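Local coordinates for porphyranase B (Zobellia galactanivorans, PDB 3JUU), which cleaves the sulfated red-algal polysaccharide porphyran at the (1->4) linkages between beta-D-galactopyranose and alpha-L-galactopyranose-6-sulfate, at residues Gly104-Gly108 and Phe232-Met236; Arg140-Ile146 and Ser169-Asn175; Trp208-Ile214 and Val226-Phe232. All coordinates share one frame; numbering follows the deposited sequence.

Contact 1: residues Gly104-Gly108 and Phe232-Met236; sequences GMTYG and FDIEM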
loop_
_atom_site.group_PDB
_atom_site.type_symbol
_atom_site.label_atom_id
_atom_site.label_comp_id
_atom_site.label_asym_id
_atom_site.label_seq_id
_atom_site.Cartn_x
_atom_site.Cartn_y
_atom_site.Cartn_z
ATOM N N GLY A 104 7.512 -2.166 -12.850
ATOM C CA GLY A 104 6.852 -3.319 -12.165
ATOM C C GLY A 104 7.785 -4.527 -12.126
ATOM O O GLY A 104 8.905 -4.518 -12.722
ATOM N N MET A 105 7.329 -5.555 -11.418
ATOM C CA MET A 105 8.063 -6.818 -11.354
ATOM C C MET A 105 7.032 -7.963 -11.117
ATOM O O MET A 105 5.895 -7.756 -10.679
ATOM C CB MET A 105 9.173 -6.711 -10.245
ATOM C CG MET A 105 10.124 -7.981 -9.942
ATOM S SD MET A 105 10.828 -8.541 -11.547
ATOM C CE MET A 105 11.925 -7.098 -11.941
ATOM N N THR A 106 7.463 -9.188 -11.429
ATOM C CA THR A 106 6.703 -10.403 -11.024
ATOM C C THR A 106 7.536 -11.157 -9.998
ATOM O O THR A 106 8.698 -11.494 -10.266
ATOM C CB THR A 106 6.387 -11.276 -12.254
ATOM O OG1 THR A 106 5.897 -10.438 -13.328
ATOM C CG2 THR A 106 5.254 -12.310 -11.905
ATOM N N TYR A 107 6.934 -11.427 -8.830
ATOM C CA TYR A 107 7.571 -12.091 -7.667
ATOM C C TYR A 107 8.593 -11.218 -6.983
ATOM O O TYR A 107 9.000 -10.187 -7.532
ATOM C CB TYR A 107 8.187 -13.499 -7.995
ATOM C CG TYR A 107 7.255 -14.316 -8.846
ATOM C CD1 TYR A 107 5.948 -14.569 -8.451
ATOM C CD2 TYR A 107 7.656 -14.724 -10.124
ATOM C CE1 TYR A 107 5.051 -15.276 -9.300
ATOM C CE2 TYR A 107 6.779 -15.440 -10.958
ATOM C CZ TYR A 107 5.494 -15.726 -10.499
ATOM O OH TYR A 107 4.607 -16.386 -11.326
ATOM N N GLY A 108 8.996 -11.617 -5.792
ATOM C CA GLY A 108 10.033 -10.951 -5.074
ATOM C C GLY A 108 9.623 -10.580 -3.647
ATOM O O GLY A 108 8.574 -11.033 -3.172
ATOM N N PHE A 232 -1.224 -15.340 -8.985
ATOM C CA PHE A 232 -0.576 -14.008 -9.046
ATOM C C PHE A 232 0.714 -14.149 -9.874
ATOM O O PHE A 232 1.802 -14.130 -9.313
ATOM C CB PHE A 232 -0.305 -13.515 -7.617
ATOM C CG PHE A 232 -1.529 -12.855 -6.941
ATOM C CD1 PHE A 232 -2.841 -13.078 -7.404
ATOM C CD2 PHE A 232 -1.342 -11.990 -5.858
ATOM C CE1 PHE A 232 -3.992 -12.491 -6.785
ATOM C CE2 PHE A 232 -2.510 -11.372 -5.236
ATOM C CZ PHE A 232 -3.837 -11.584 -5.745
ATOM N N ASP A 233 0.573 -14.320 -11.212
ATOM C CA ASP A 233 1.757 -14.496 -12.032
ATOM C C ASP A 233 1.858 -13.355 -13.046
ATOM O O ASP A 233 2.474 -13.543 -14.134
ATOM C CB ASP A 233 1.712 -15.853 -12.729
ATOM C CG ASP A 233 0.420 -16.067 -13.498
ATOM O OD1 ASP A 233 -0.464 -15.188 -13.500
ATOM O OD2 ASP A 233 0.231 -17.203 -14.016
ATOM N N ILE A 234 1.204 -12.210 -12.723
ATOM C CA ILE A 234 1.171 -11.027 -13.657
ATOM C C ILE A 234 2.031 -9.934 -13.003
ATOM O O ILE A 234 1.968 -9.761 -11.779
ATOM C CB ILE A 234 -0.294 -10.461 -13.962
ATOM C CG1 ILE A 234 -1.247 -11.588 -14.468
ATOM C CG2 ILE A 234 -0.207 -9.350 -15.056
ATOM C CD1 ILE A 234 -2.678 -11.333 -14.307
ATOM N N GLU A 235 2.799 -9.211 -13.810
ATOM C CA GLU A 235 3.629 -8.081 -13.318
ATOM C C GLU A 235 2.801 -7.114 -12.481
ATOM O O GLU A 235 1.657 -6.767 -12.849
ATOM C CB GLU A 235 4.199 -7.283 -14.558
ATOM C CG GLU A 235 5.248 -6.263 -14.136
ATOM C CD GLU A 235 5.786 -5.490 -15.359
ATOM O OE1 GLU A 235 5.258 -5.713 -16.455
ATOM O OE2 GLU A 235 6.607 -4.605 -15.203
ATOM N N MET A 236 3.346 -6.696 -11.344
ATOM C CA MET A 236 2.609 -5.763 -10.482
ATOM C C MET A 236 3.470 -4.551 -10.146
ATOM O O MET A 236 4.682 -4.582 -10.297
ATOM C CB MET A 236 2.112 -6.444 -9.198
ATOM C CG MET A 236 0.903 -7.340 -9.525
ATOM S SD MET A 236 -0.121 -7.745 -8.068
ATOM C CE MET A 236 0.740 -9.080 -7.323
HETATM O O HOH W 1 8.136 -2.245 -15.743
HETATM O O HOH W 2 4.736 -11.931 -15.352
#
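A single antiparallel bridge between M105 and M236 ties two loops of the GH16 beta-sandwich jelly roll: the one joining strands 90-101 and 108-115, and the one leading into strand 237-242. It is a hydrogen-bonded pair, with M236 N giving a nearly straight bond to M105 O (2.8 Å, 174°) and M105 N answering to M236 O (3.0 Å) in the carbonyl plane. The side chain of M105 points away from this bridge and packs on M33. Beside the bridge, E235 lies along the backbone of G104; its CG stands anti to the backbone N (chi1 -170°) and the chain stays extended, which carries OE2 to 3.3 Å from G104 C. A CB on G104 would collide there with the carboxylate. A water accepts from G104 N and donates to E235 OE2, linking the same two residues a second time. T106 meets the other loop with both branches: OG1 sits against E235 CA, and CG2 rests on the backbone of D233 while also lying over the centre of one face of the Y107 ring. A second water joins T106 OG1 to D233 O. D233 turns its carboxylate to a salt bridge with R140. The Y107 ring runs alongside D233, with CE1 3.4 Å from F232 O and the phenol oxygen OH 3.3 Å from D233 CB.

Contact 2: residues Arg140-Ile146 and Ser169-Asn175; sequences RTTELDI and SNTHSRN. With SO4 (sulfate ion), chain G.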
loop_
_atom_site.group_PDB
_atom_site.type_symbol
_atom_site.label_atom_id
_atom_site.label_comp_id
_atom_site.label_asym_id
_atom_site.label_seq_id
_atom_site.Cartn_x
_atom_site.Cartn_y
_atom_site.Cartn_z
ATOM N N ARG A 140 -7.328 -9.447 -16.284
ATOM C CA ARG A 140 -7.961 -9.632 -14.953
ATOM C C ARG A 140 -7.063 -8.880 -13.952
ATOM O O ARG A 140 -5.910 -8.609 -14.229
ATOM C CB ARG A 140 -7.998 -11.124 -14.559
ATOM C CG ARG A 140 -6.600 -11.724 -14.440
ATOM C CD ARG A 140 -6.708 -13.278 -14.415
ATOM N NE ARG A 140 -5.387 -13.918 -14.463
ATOM C CZ ARG A 140 -4.603 -14.231 -13.420
ATOM N NH1 ARG A 140 -4.958 -14.008 -12.178
ATOM N NH2 ARG A 140 -3.413 -14.779 -13.645
ATOM N N THR A 141 -7.648 -8.529 -12.802
ATOM C CA THR A 141 -6.947 -7.789 -11.759
ATOM C C THR A 141 -6.437 -8.734 -10.700
ATOM O O THR A 141 -7.183 -9.627 -10.257
ATOM C CB THR A 141 -7.924 -6.815 -11.103
ATOM O OG1 THR A 141 -8.322 -5.892 -12.130
ATOM C CG2 THR A 141 -7.212 -6.015 -9.966
ATOM N N THR A 142 -5.230 -8.472 -10.231
ATOM C CA THR A 142 -4.673 -9.165 -9.100
ATOM C C THR A 142 -4.159 -7.996 -8.238
ATOM O O THR A 142 -3.455 -7.131 -8.689
ATOM C CB THR A 142 -3.460 -10.105 -9.471
ATOM O OG1 THR A 142 -2.410 -9.349 -10.118
ATOM C CG2 THR A 142 -3.868 -11.221 -10.366
ATOM N N GLU A 143 -4.591 -7.966 -6.978
ATOM C CA GLU A 143 -4.154 -6.913 -6.041
ATOM C C GLU A 143 -3.647 -7.607 -4.807
ATOM O O GLU A 143 -4.333 -8.466 -4.260
ATOM C CB GLU A 143 -5.384 -6.024 -5.690
ATOM C CG GLU A 143 -5.021 -4.926 -4.630
ATOM C CD GLU A 143 -6.274 -4.096 -4.273
ATOM O OE1 GLU A 143 -7.329 -4.187 -4.965
ATOM O OE2 GLU A 143 -6.199 -3.370 -3.254
ATOM N N LEU A 144 -2.453 -7.197 -4.360
ATOM C CA LEU A 144 -1.795 -7.771 -3.166
ATOM C C LEU A 144 -1.592 -6.594 -2.154
ATOM O O LEU A 144 -0.726 -5.757 -2.297
ATOM C CB LEU A 144 -0.436 -8.415 -3.613
ATOM C CG LEU A 144 0.220 -9.443 -2.643
ATOM C CD1 LEU A 144 1.555 -9.907 -3.200
ATOM C CD2 LEU A 144 0.379 -8.866 -1.209
ATOM N N ASP A 145 -2.450 -6.547 -1.140
ATOM C CA ASP A 145 -2.380 -5.503 -0.082
ATOM C C ASP A 145 -1.491 -5.935 1.075
ATOM O O ASP A 145 -1.758 -6.945 1.751
ATOM C CB ASP A 145 -3.814 -5.228 0.408
ATOM C CG ASP A 145 -4.714 -4.821 -0.750
ATOM O OD1 ASP A 145 -4.396 -3.793 -1.414
ATOM O OD2 ASP A 145 -5.673 -5.556 -1.046
ATOM N N ILE A 146 -0.438 -5.160 1.315
ATOM C CA ILE A 146 0.532 -5.574 2.279
ATOM C C ILE A 146 0.109 -4.996 3.615
ATOM O O ILE A 146 0.034 -5.705 4.653
ATOM C CB ILE A 146 1.964 -5.147 1.851
ATOM C CG1 ILE A 146 2.251 -5.701 0.504
ATOM C CG2 ILE A 146 3.030 -5.529 2.963
ATOM C CD1 ILE A 146 3.326 -5.021 -0.191
ATOM N N SER A 169 -3.831 -7.390 5.792
ATOM C CA SER A 169 -3.260 -7.741 4.476
ATOM C C SER A 169 -4.320 -8.455 3.688
ATOM O O SER A 169 -5.365 -8.923 4.267
ATOM C CB SER A 169 -2.075 -8.692 4.643
ATOM O OG SER A 169 -1.067 -8.086 5.509
ATOM N N ASN A 170 -4.180 -8.449 2.373
ATOM C CA ASN A 170 -5.245 -9.025 1.538
ATOM C C ASN A 170 -4.756 -9.434 0.184
ATOM O O ASN A 170 -3.653 -9.043 -0.264
ATOM C CB ASN A 170 -6.444 -8.023 1.428
ATOM C CG ASN A 170 -7.817 -8.732 1.379
ATOM O OD1 ASN A 170 -7.931 -9.828 0.827
ATOM N ND2 ASN A 170 -8.855 -8.079 1.898
ATOM N N THR A 171 -5.535 -10.285 -0.494
ATOM C CA THR A 171 -5.177 -10.663 -1.907
ATOM C C THR A 171 -6.520 -10.706 -2.633
ATOM O O THR A 171 -7.478 -11.260 -2.110
ATOM C CB THR A 171 -4.427 -12.057 -2.026
ATOM O OG1 THR A 171 -5.240 -13.057 -1.386
ATOM C CG2 THR A 171 -2.953 -12.046 -1.281
ATOM N N HIS A 172 -6.628 -10.070 -3.785
ATOM C CA HIS A 172 -7.889 -9.983 -4.479
ATOM C C HIS A 172 -7.726 -10.453 -5.900
ATOM O O HIS A 172 -6.736 -10.104 -6.542
ATOM C CB HIS A 172 -8.379 -8.522 -4.595
ATOM C CG HIS A 172 -8.597 -7.864 -3.277
ATOM N ND1 HIS A 172 -9.683 -8.164 -2.480
ATOM C CD2 HIS A 172 -7.849 -6.971 -2.579
ATOM C CE1 HIS A 172 -9.649 -7.407 -1.397
ATOM N NE2 HIS A 172 -8.547 -6.680 -1.430
ATOM N N SER A 173 -8.765 -11.129 -6.394
ATOM C CA SER A 173 -8.861 -11.451 -7.819
ATOM C C SER A 173 -10.219 -10.890 -8.266
ATOM O O SER A 173 -11.270 -11.205 -7.676
ATOM C CB SER A 173 -8.813 -12.980 -8.008
ATOM O OG SER A 173 -9.291 -13.277 -9.334
ATOM N N ARG A 174 -10.233 -10.074 -9.311
ATOM C CA ARG A 174 -11.504 -9.514 -9.828
ATOM C C ARG A 174 -11.407 -9.080 -11.273
ATOM O O ARG A 174 -10.303 -9.224 -11.877
ATOM C CB ARG A 174 -11.993 -8.338 -8.989
ATOM C CG ARG A 174 -10.933 -7.152 -8.907
ATOM C CD ARG A 174 -11.528 -5.913 -8.177
ATOM N NE ARG A 174 -10.524 -4.859 -8.149
ATOM C CZ ARG A 174 -9.531 -4.806 -7.271
ATOM N NH1 ARG A 174 -9.412 -5.717 -6.278
ATOM N NH2 ARG A 174 -8.664 -3.836 -7.385
ATOM N N ASN A 175 -12.502 -8.495 -11.831
ATOM C CA ASN A 175 -12.433 -8.027 -13.250
ATOM C C ASN A 175 -12.016 -9.126 -14.235
ATOM O O ASN A 175 -11.244 -8.922 -15.222
ATOM C CB ASN A 175 -11.532 -6.797 -13.416
ATOM C CG ASN A 175 -11.945 -5.651 -12.560
ATOM O OD1 ASN A 175 -13.139 -5.433 -12.353
ATOM N ND2 ASN A 175 -10.954 -4.936 -11.982
HETATM S S SO4 G . -10.007 -1.672 -10.123
HETATM O O1 SO4 G . -10.418 -0.454 -9.515
HETATM O O2 SO4 G . -8.665 -2.066 -9.727
HETATM O O3 SO4 G . -11.063 -2.663 -9.859
HETATM O O4 SO4 G . -9.717 -1.353 -11.504
HETATM O O HOH W 3 -7.299 -12.365 -11.086
#
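E143, the likely nucleophile, and H172 form a hydrogen-bonded pair in the middle of two antiparallel strands of the GH16 sandwich, 141-145 and 169-174. Their axes run 4.6 Å apart, and backbone bonds join T141 to R174, E143 to H172 and D145 to N170. The tight side carries T142, L144, T171 and S173: L144 packs on V206, I214 and F216, T142 on M236, and the hydroxyls of T171 and S173 bond to the carbonyls of S187 and E183. The other side, with T141, E143, D145, H172 and R174, is polar and partly open; a glycerol and a sulfate, both probably from the crystallisation liquor, bind there, the glycerol at E143 OE2. R174 reaches along it with an extended chain, its CG between backbone N and carbonyl carbon (chi1 58°), and grips E143 OE1 end-on with two nitrogens, NH2 at 2.8 Å and NH1 at 2.9 Å. These come from opposite faces of the carboxylate, whose plane stands 85° from the guanidinium. T141 CG2 lies over one guanidinium face, toward its rim, while NE and NH2 bind the sulfate at the edge, NE to O3 at 2.8 Å. N175 ND2 gives one hydrogen to T141 OG1 (2.8 Å) and another to sulfate O3. Beyond E143, D145 OD2 lies at the H172 ring edge, 3.0 Å from CD2, while H172 ND1 bonds to S186 OG; E143 OE2 is 2.6 Å from D145 OD1. R174 thus holds OE1 from both faces, which probably limits the turning of the carboxylate and leaves OE2 toward D145 and the glycerol, consistent with a nucleophile held by its neighbours.

Contact 3: residues Trp208-Ile214 and Val226-Phe232; sequences WKSKDEI and VTPPADF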
loop_
_atom_site.group_PDB
_atom_site.type_symbol
_atom_site.label_atom_id
_atom_site.label_comp_id
_atom_site.label_asym_id
_atom_site.label_seq_id
_atom_site.Cartn_x
_atom_site.Cartn_y
_atom_site.Cartn_z
ATOM N N TRP A 208 6.299 -12.296 -2.143
ATOM C CA TRP A 208 5.498 -12.752 -3.234
ATOM C C TRP A 208 6.345 -13.876 -3.868
ATOM O O TRP A 208 7.083 -13.644 -4.837
ATOM C CB TRP A 208 5.262 -11.582 -4.207
ATOM C CG TRP A 208 4.536 -11.912 -5.453
ATOM C CD1 TRP A 208 3.800 -13.028 -5.738
ATOM C CD2 TRP A 208 4.360 -11.013 -6.570
ATOM N NE1 TRP A 208 3.258 -12.925 -7.008
ATOM C CE2 TRP A 208 3.569 -11.691 -7.533
ATOM C CE3 TRP A 208 4.802 -9.684 -6.830
ATOM C CZ2 TRP A 208 3.217 -11.125 -8.802
ATOM C CZ3 TRP A 208 4.489 -9.123 -8.124
ATOM C CH2 TRP A 208 3.693 -9.855 -9.073
ATOM N N LYS A 209 6.217 -15.086 -3.313
ATOM C CA LYS A 209 7.142 -16.192 -3.554
ATOM C C LYS A 209 6.857 -16.831 -4.896
ATOM O O LYS A 209 7.795 -17.166 -5.633
ATOM C CB LYS A 209 7.017 -17.200 -2.385
ATOM C CG LYS A 209 7.813 -18.506 -2.615
ATOM C CD LYS A 209 7.463 -19.392 -1.425
ATOM C CE LYS A 209 8.328 -20.665 -1.434
ATOM N NZ LYS A 209 8.122 -21.443 -2.654
ATOM N N SER A 210 5.593 -17.060 -5.214
ATOM C CA SER A 210 5.200 -17.727 -6.474
ATOM C C SER A 210 3.798 -17.315 -6.821
ATOM O O SER A 210 3.170 -16.541 -6.069
ATOM C CB SER A 210 5.280 -19.259 -6.331
ATOM O OG SER A 210 4.197 -19.674 -5.536
ATOM N N LYS A 211 3.230 -17.875 -7.902
ATOM C CA LYS A 211 1.883 -17.457 -8.316
ATOM C C LYS A 211 0.844 -17.853 -7.244
ATOM O O LYS A 211 -0.225 -17.309 -7.232
ATOM C CB LYS A 211 1.496 -18.132 -9.648
ATOM C CG LYS A 211 1.291 -19.681 -9.448
ATOM C CD LYS A 211 1.106 -20.432 -10.783
ATOM C CE LYS A 211 1.106 -21.951 -10.463
ATOM N NZ LYS A 211 0.643 -22.841 -11.601
ATOM N N ASP A 212 1.157 -18.799 -6.337
ATOM C CA ASP A 212 0.149 -19.186 -5.369
ATOM C C ASP A 212 0.630 -19.199 -3.914
ATOM O O ASP A 212 -0.039 -19.843 -3.084
ATOM C CB ASP A 212 -0.469 -20.563 -5.705
ATOM C CG ASP A 212 0.559 -21.651 -5.863
ATOM O OD1 ASP A 212 1.688 -21.561 -5.355
ATOM O OD2 ASP A 212 0.216 -22.652 -6.542
ATOM N N GLU A 213 1.703 -18.484 -3.592
ATOM C CA GLU A 213 2.225 -18.476 -2.236
ATOM C C GLU A 213 2.624 -17.067 -1.902
ATOM O O GLU A 213 3.537 -16.528 -2.545
ATOM C CB GLU A 213 3.506 -19.333 -2.132
ATOM C CG GLU A 213 3.291 -20.776 -2.514
ATOM C CD GLU A 213 4.644 -21.503 -2.555
ATOM O OE1 GLU A 213 5.306 -21.425 -3.615
ATOM O OE2 GLU A 213 5.045 -22.033 -1.493
ATOM N N ILE A 214 1.927 -16.470 -0.915
ATOM C CA ILE A 214 2.189 -15.071 -0.568
ATOM C C ILE A 214 2.442 -15.139 0.925
ATOM O O ILE A 214 1.601 -15.651 1.630
ATOM C CB ILE A 214 0.929 -14.214 -0.871
ATOM C CG1 ILE A 214 0.451 -14.345 -2.360
ATOM C CG2 ILE A 214 1.122 -12.751 -0.376
ATOM C CD1 ILE A 214 1.342 -13.749 -3.380
ATOM N N VAL A 226 -0.515 -16.973 2.680
ATOM C CA VAL A 226 -1.839 -16.944 2.078
ATOM C C VAL A 226 -1.782 -17.519 0.662
ATOM O O VAL A 226 -0.878 -17.191 -0.096
ATOM C CB VAL A 226 -2.344 -15.454 2.102
ATOM C CG1 VAL A 226 -3.595 -15.362 1.309
ATOM C CG2 VAL A 226 -2.691 -15.057 3.568
ATOM N N THR A 227 -2.753 -18.361 0.257
ATOM C CA THR A 227 -2.863 -18.729 -1.104
ATOM C C THR A 227 -3.809 -17.719 -1.709
ATOM O O THR A 227 -4.942 -17.617 -1.294
ATOM C CB THR A 227 -3.504 -20.148 -1.215
ATOM O OG1 THR A 227 -2.571 -21.074 -0.607
ATOM C CG2 THR A 227 -3.724 -20.532 -2.661
ATOM N N PRO A 228 -3.360 -17.003 -2.739
ATOM C CA PRO A 228 -4.285 -16.029 -3.299
ATOM C C PRO A 228 -5.444 -16.681 -4.026
ATOM O O PRO A 228 -5.347 -17.878 -4.450
ATOM C CB PRO A 228 -3.347 -15.198 -4.237
ATOM C CG PRO A 228 -2.334 -16.147 -4.750
ATOM C CD PRO A 228 -2.076 -17.068 -3.476
ATOM N N PRO A 229 -6.534 -15.923 -4.252
ATOM C CA PRO A 229 -7.758 -16.485 -4.892
ATOM C C PRO A 229 -7.575 -16.890 -6.358
ATOM O O PRO A 229 -8.337 -17.737 -6.828
ATOM C CB PRO A 229 -8.820 -15.392 -4.699
ATOM C CG PRO A 229 -8.065 -14.193 -4.263
ATOM C CD PRO A 229 -6.669 -14.494 -3.914
ATOM N N ALA A 230 -6.532 -16.385 -7.016
ATOM C CA ALA A 230 -6.212 -16.775 -8.419
ATOM C C ALA A 230 -4.719 -16.678 -8.540
ATOM O O ALA A 230 -4.042 -16.044 -7.694
ATOM C CB ALA A 230 -6.925 -15.824 -9.441
ATOM N N ASP A 231 -4.138 -17.291 -9.578
ATOM C CA ASP A 231 -2.675 -17.159 -9.757
ATOM C C ASP A 231 -2.190 -15.672 -9.817
ATOM O O ASP A 231 -2.659 -14.855 -10.632
ATOM C CB ASP A 231 -2.278 -17.735 -11.080
ATOM C CG ASP A 231 -2.394 -19.263 -11.143
ATOM O OD1 ASP A 231 -2.373 -19.903 -10.063
ATOM O OD2 ASP A 231 -2.496 -19.765 -12.309
ATOM N N PHE A 232 -1.224 -15.340 -8.985
ATOM C CA PHE A 232 -0.576 -14.008 -9.046
ATOM C C PHE A 232 0.714 -14.149 -9.874
ATOM O O PHE A 232 1.802 -14.130 -9.313
ATOM C CB PHE A 232 -0.305 -13.515 -7.617
ATOM C CG PHE A 232 -1.529 -12.855 -6.941
ATOM C CD1 PHE A 232 -2.841 -13.078 -7.404
ATOM C CD2 PHE A 232 -1.342 -11.990 -5.858
ATOM C CE1 PHE A 232 -3.992 -12.491 -6.785
ATOM C CE2 PHE A 232 -2.510 -11.372 -5.236
ATOM C CZ PHE A 232 -3.837 -11.584 -5.745
HETATM O O HOH W 4 -0.599 -22.163 -2.078
#
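With CG anti to the backbone N (chi1 175°), W208 swings its NE1 toward F232, whose own CG lies beside its backbone N (chi1 -83°) and leads the phenyl ring away, leaving the carbonyl to the indole. NE1 donates to F232 O at 3.0 Å, and the oxygen lies in the indole plane at the ring edge. The bond is bent, 143° at the hydrogen. F232 also donates through its N to K211 O (2.8 Å), in the carbonyl plane and on a lone pair, so the residue is held at both backbone polar atoms. Cutting W208 back to an alanine would probably leave F232 O without its indole donor and open a gap beside F232 CB. The phenyl ring is covered on one face by P228 CB, over the ring centre, while I214 CD1 comes to 4.1 Å from CD2. P228 also wedges against the 210-213 turn, CG 3.5 Å from K211 O. At the outer rim the extended K211 chain runs alongside D231, CD 3.6 Å from OD1, and a water spans D212 O and T227 OG1. The far end is closed by the backbone pair of I214 and V226. Within the hairpin S210 OG accepts from D212 N, an ST turn, and donates to E213 OE1, which also takes a salt bridge from K209 NZ; E213 OE2 pairs with K225. This is a hairpin of the GH16 jelly roll, its type I beta turn linking strands 202-210 and 213-218, packed against the proline-containing connecting loop after strand 221-226.

In the fold
The loop after strand 221-226, residues 227-236, joins the three contacts. F232 belongs to both contact 1 and contact 3, whose centres are 10 Å apart, and W208 CH2 packs at 3.2 Å from I234 O between them. Contact 2 leans on the same loop: R140 NH2 makes a salt bridge with D233 OD1 (3.0 Å), and R140 NH1 probably bonds to D231 O. F232 CZ comes to 3.4 Å from H172 O and 3.5 Å from E143 O, packing against both strands of contact 2, and its side chain ends about 6 Å from that of E143. Within contact 2, D145 adjoins the likely proton donor E148, whereas contacts 1 and 3 pack on the face of those strands that carries T142, L144 and T171.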